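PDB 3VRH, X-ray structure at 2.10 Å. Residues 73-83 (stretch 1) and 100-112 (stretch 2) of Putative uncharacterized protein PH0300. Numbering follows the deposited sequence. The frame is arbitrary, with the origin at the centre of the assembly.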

# COMPACT_ATOMS: atom_id res chain seq x y z
N ASN A 73 6.12 -27.10 -24.20
CA ASN A 73 6.20 -28.48 -23.74
C ASN A 73 5.83 -28.56 -22.26
O ASN A 73 6.68 -28.38 -21.39
CB ASN A 73 7.60 -29.06 -23.98
CG ASN A 73 7.76 -30.45 -23.41
OD1 ASN A 73 6.78 -31.16 -23.18
ND2 ASN A 73 9.01 -30.85 -23.15
N ILE A 74 4.57 -28.84 -21.97
CA ILE A 74 4.16 -28.74 -20.58
C ILE A 74 3.63 -30.05 -20.01
O ILE A 74 2.94 -30.81 -20.69
CB ILE A 74 3.13 -27.61 -20.36
CG1 ILE A 74 1.84 -27.92 -21.12
CG2 ILE A 74 3.68 -26.25 -20.81
CD1 ILE A 74 0.62 -27.67 -20.30
N GLU A 75 4.00 -30.32 -18.77
CA GLU A 75 3.39 -31.39 -17.99
C GLU A 75 2.84 -30.74 -16.74
O GLU A 75 3.27 -29.64 -16.37
CB GLU A 75 4.42 -32.49 -17.67
CG GLU A 75 5.08 -33.08 -18.95
CD GLU A 75 6.03 -34.24 -18.68
OE1 GLU A 75 5.90 -34.91 -17.64
OE2 GLU A 75 6.91 -34.50 -19.53
N CYS A 76 1.87 -31.39 -16.09
CA CYS A 76 1.23 -30.79 -14.94
C CYS A 76 1.41 -31.64 -13.70
O CYS A 76 1.56 -32.86 -13.79
CB CYS A 76 -0.25 -30.57 -15.21
SG CYS A 76 -0.52 -29.58 -16.68
N LEU A 77 1.43 -30.96 -12.56
CA LEU A 77 1.52 -31.63 -11.28
C LEU A 77 0.39 -31.14 -10.39
O LEU A 77 0.22 -29.93 -10.20
CB LEU A 77 2.86 -31.32 -10.60
CG LEU A 77 2.94 -31.65 -9.11
CD1 LEU A 77 2.88 -33.15 -8.88
CD2 LEU A 77 4.20 -31.05 -8.48
N HIS A 78 -0.38 -32.07 -9.83
CA HIS A 78 -1.40 -31.72 -8.86
C HIS A 78 -1.00 -32.21 -7.50
O HIS A 78 -0.71 -33.39 -7.32
CB HIS A 78 -2.75 -32.34 -9.22
CG HIS A 78 -3.78 -32.16 -8.16
ND1 HIS A 78 -4.36 -30.94 -7.88
CD2 HIS A 78 -4.33 -33.05 -7.29
CE1 HIS A 78 -5.23 -31.09 -6.89
NE2 HIS A 78 -5.23 -32.36 -6.52
N ILE A 79 -1.00 -31.31 -6.53
CA ILE A 79 -0.62 -31.69 -5.18
C ILE A 79 -1.87 -31.77 -4.33
O ILE A 79 -2.47 -30.75 -3.97
CB ILE A 79 0.42 -30.72 -4.59
CG1 ILE A 79 1.70 -30.78 -5.42
CG2 ILE A 79 0.68 -31.02 -3.11
CD1 ILE A 79 2.65 -29.60 -5.18
N ASN A 80 -2.25 -33.01 -4.03
CA ASN A 80 -3.45 -33.33 -3.28
C ASN A 80 -3.19 -33.10 -1.78
O ASN A 80 -2.28 -33.70 -1.20
CB ASN A 80 -3.86 -34.78 -3.62
CG ASN A 80 -5.07 -35.26 -2.83
OD1 ASN A 80 -5.20 -35.01 -1.64
ND2 ASN A 80 -5.96 -35.98 -3.51
N LEU A 81 -3.98 -32.22 -1.17
CA LEU A 81 -3.71 -31.74 0.20
C LEU A 81 -4.18 -32.71 1.28
O LEU A 81 -3.87 -32.53 2.45
CB LEU A 81 -4.32 -30.35 0.43
CG LEU A 81 -3.98 -29.30 -0.63
CD1 LEU A 81 -4.54 -27.92 -0.25
CD2 LEU A 81 -2.47 -29.25 -0.87
N GLY A 82 -4.92 -33.74 0.89
CA GLY A 82 -5.30 -34.78 1.82
C GLY A 82 -6.39 -34.39 2.81
O GLY A 82 -6.46 -34.90 3.94
N ILE A 83 -7.26 -33.48 2.39
CA ILE A 83 -8.40 -33.11 3.21
C ILE A 83 -9.60 -34.00 2.89
O ILE A 83 -10.11 -34.00 1.75
CB ILE A 83 -8.78 -31.66 2.98
CG1 ILE A 83 -7.54 -30.78 3.17
CG2 ILE A 83 -9.91 -31.27 3.92
CD1 ILE A 83 -7.78 -29.32 2.91
N LEU A 100 -8.70 -32.35 -20.78
CA LEU A 100 -9.13 -31.34 -21.75
C LEU A 100 -7.91 -30.67 -22.39
O LEU A 100 -7.87 -30.47 -23.60
CB LEU A 100 -10.00 -30.29 -21.07
CG LEU A 100 -10.59 -29.24 -22.02
CD1 LEU A 100 -11.56 -29.93 -22.98
CD2 LEU A 100 -11.27 -28.11 -21.26
N ILE A 101 -6.92 -30.33 -21.57
CA ILE A 101 -5.75 -29.62 -22.07
C ILE A 101 -4.90 -30.55 -22.90
O ILE A 101 -4.31 -30.14 -23.90
CB ILE A 101 -4.88 -29.09 -20.92
CG1 ILE A 101 -5.59 -27.94 -20.20
CG2 ILE A 101 -3.52 -28.61 -21.44
CD1 ILE A 101 -5.03 -27.68 -18.84
N GLY A 102 -4.84 -31.81 -22.48
CA GLY A 102 -4.02 -32.79 -23.18
C GLY A 102 -2.61 -32.81 -22.64
O GLY A 102 -1.65 -33.06 -23.37
N ALA A 103 -2.46 -32.54 -21.35
CA ALA A 103 -1.15 -32.56 -20.73
C ALA A 103 -1.06 -33.75 -19.79
O ALA A 103 -2.03 -34.08 -19.10
CB ALA A 103 -0.91 -31.25 -19.96
N PRO A 104 0.11 -34.40 -19.75
CA PRO A 104 0.34 -35.44 -18.74
C PRO A 104 0.18 -34.84 -17.33
O PRO A 104 0.66 -33.73 -17.08
CB PRO A 104 1.81 -35.83 -18.94
CG PRO A 104 2.19 -35.27 -20.29
CD PRO A 104 1.32 -34.07 -20.52
N LEU A 105 -0.47 -35.57 -16.43
CA LEU A 105 -0.68 -35.06 -15.08
C LEU A 105 -0.07 -36.00 -14.06
O LEU A 105 -0.39 -37.19 -14.01
CB LEU A 105 -2.17 -34.85 -14.80
CG LEU A 105 -2.53 -34.60 -13.33
CD1 LEU A 105 -1.88 -33.31 -12.81
CD2 LEU A 105 -4.04 -34.53 -13.22
N HIS A 106 0.84 -35.46 -13.27
CA HIS A 106 1.46 -36.21 -12.18
C HIS A 106 0.76 -35.83 -10.90
O HIS A 106 0.37 -34.67 -10.72
CB HIS A 106 2.93 -35.85 -12.08
CG HIS A 106 3.66 -35.91 -13.39
ND1 HIS A 106 4.10 -37.09 -13.94
CD2 HIS A 106 4.01 -34.93 -14.25
CE1 HIS A 106 4.70 -36.84 -15.09
NE2 HIS A 106 4.66 -35.53 -15.30
N ILE A 107 0.59 -36.80 -10.01
CA ILE A 107 -0.06 -36.51 -8.74
C ILE A 107 0.78 -36.91 -7.54
O ILE A 107 1.30 -38.03 -7.48
CB ILE A 107 -1.43 -37.20 -8.64
CG1 ILE A 107 -2.28 -36.85 -9.86
CG2 ILE A 107 -2.13 -36.79 -7.33
CD1 ILE A 107 -3.49 -37.75 -10.06
N VAL A 108 0.92 -35.96 -6.62
CA VAL A 108 1.49 -36.20 -5.30
C VAL A 108 0.43 -36.00 -4.22
O VAL A 108 -0.16 -34.91 -4.09
CB VAL A 108 2.67 -35.24 -5.02
CG1 VAL A 108 3.21 -35.46 -3.60
CG2 VAL A 108 3.76 -35.43 -6.04
N ARG A 109 0.20 -37.04 -3.45
CA ARG A 109 -0.76 -36.98 -2.36
C ARG A 109 -0.01 -36.76 -1.06
O ARG A 109 0.71 -37.63 -0.58
CB ARG A 109 -1.58 -38.27 -2.31
CG ARG A 109 -2.28 -38.59 -3.61
CD ARG A 109 -3.75 -38.86 -3.38
NE ARG A 109 -4.49 -39.14 -4.61
CZ ARG A 109 -5.17 -40.26 -4.84
NH1 ARG A 109 -5.19 -41.23 -3.93
NH2 ARG A 109 -5.82 -40.44 -5.99
N ILE A 110 -0.16 -35.58 -0.48
CA ILE A 110 0.58 -35.20 0.72
C ILE A 110 0.33 -36.18 1.86
O ILE A 110 1.27 -36.57 2.55
CB ILE A 110 0.22 -33.78 1.14
CG1 ILE A 110 0.99 -32.78 0.27
CG2 ILE A 110 0.49 -33.56 2.60
CD1 ILE A 110 0.61 -31.31 0.53
N LYS A 111 -0.92 -36.59 2.03
CA LYS A 111 -1.32 -37.52 3.09
C LYS A 111 -0.66 -38.89 2.91
O LYS A 111 -0.34 -39.55 3.89
CB LYS A 111 -2.84 -37.69 3.10
CG LYS A 111 -3.46 -37.84 4.48
CD LYS A 111 -3.31 -39.23 5.06
CE LYS A 111 -4.09 -39.35 6.36
NZ LYS A 111 -5.47 -38.77 6.24
N GLU A 112 -0.48 -39.31 1.66
CA GLU A 112 0.17 -40.59 1.40
C GLU A 112 1.67 -40.59 1.70
O GLU A 112 2.18 -41.50 2.34
CB GLU A 112 -0.14 -41.07 -0.03
CG GLU A 112 -1.61 -41.42 -0.20
CD GLU A 112 -1.97 -41.93 -1.60
OE1 GLU A 112 -1.06 -42.19 -2.43
OE2 GLU A 112 -3.18 -42.06 -1.87
O HOH W 1 -3.07 -36.39 0.05

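A strand ending at Asn-80 lies beside strand 105-109 and runs parallel to it, their axes 23° apart. The register pairs Cys-76 with Leu-105 and continues in step to Asn-80 with Arg-109. In stretch 1, Cys-76, His-78 and Asn-80 provide the backbone hydrogen bonds to stretch 2, each through both N and O. Cys-76 N donates to Pro-104 O (2.8 Å), and His-106 N donates to Cys-76 O (2.7 Å). His-78 N reaches His-106 O at 2.8 Å, and Val-108 N reaches His-78 O at 3.1 Å. Asn-80 N then bonds to Val-108 O (2.8 Å). The ladder continues past the second strand: Ile-110 N, at the start of a helix, donates to Asn-80 O (2.9 Å). CA-H...O contacts fill in between, such as Leu-77 CA to His-106 O at 3.3 Å.

Side chains alternate between the two faces. Leu-77, Ile-79, His-106 and Val-108 share one. There Leu-77 CD1 packs on Val-108 CG2 (3.7 Å), and Ile-79 CG2 meets Ile-110 CD1 (3.7 Å). His-106 NE2 donates to Glu-75 OE1 (2.7 Å), with the carboxylate oxygen near the ring plane, as suits an in-plane N-H.

Cys-76, His-78, Leu-105 and Ile-107 lie on the other face. Cys-76 SG touches Ala-103 CB at 3.7 Å. Leu-105 CD1 sits 4.0 Å from Cys-76 CB and 3.8 Å from His-78 CB, so one methyl packs against both residues.

Asn-80 helps shape the exit from its strand. Its OD1 accepts from Gly-82 N (2.8 Å) and from water 1 (3.0 Å to the water O). The same water O accepts from Lys-111 N (2.9 Å), linking the end of the first strand to the helix. Gly-82 has positive phi, and an ideal CB there would lie 2.8 Å from Lys-111 CB, a clash. Arg-109, at the N-cap position, forms a salt bridge within its own stretch, NH1 to Glu-112 OE2 (3.0 Å).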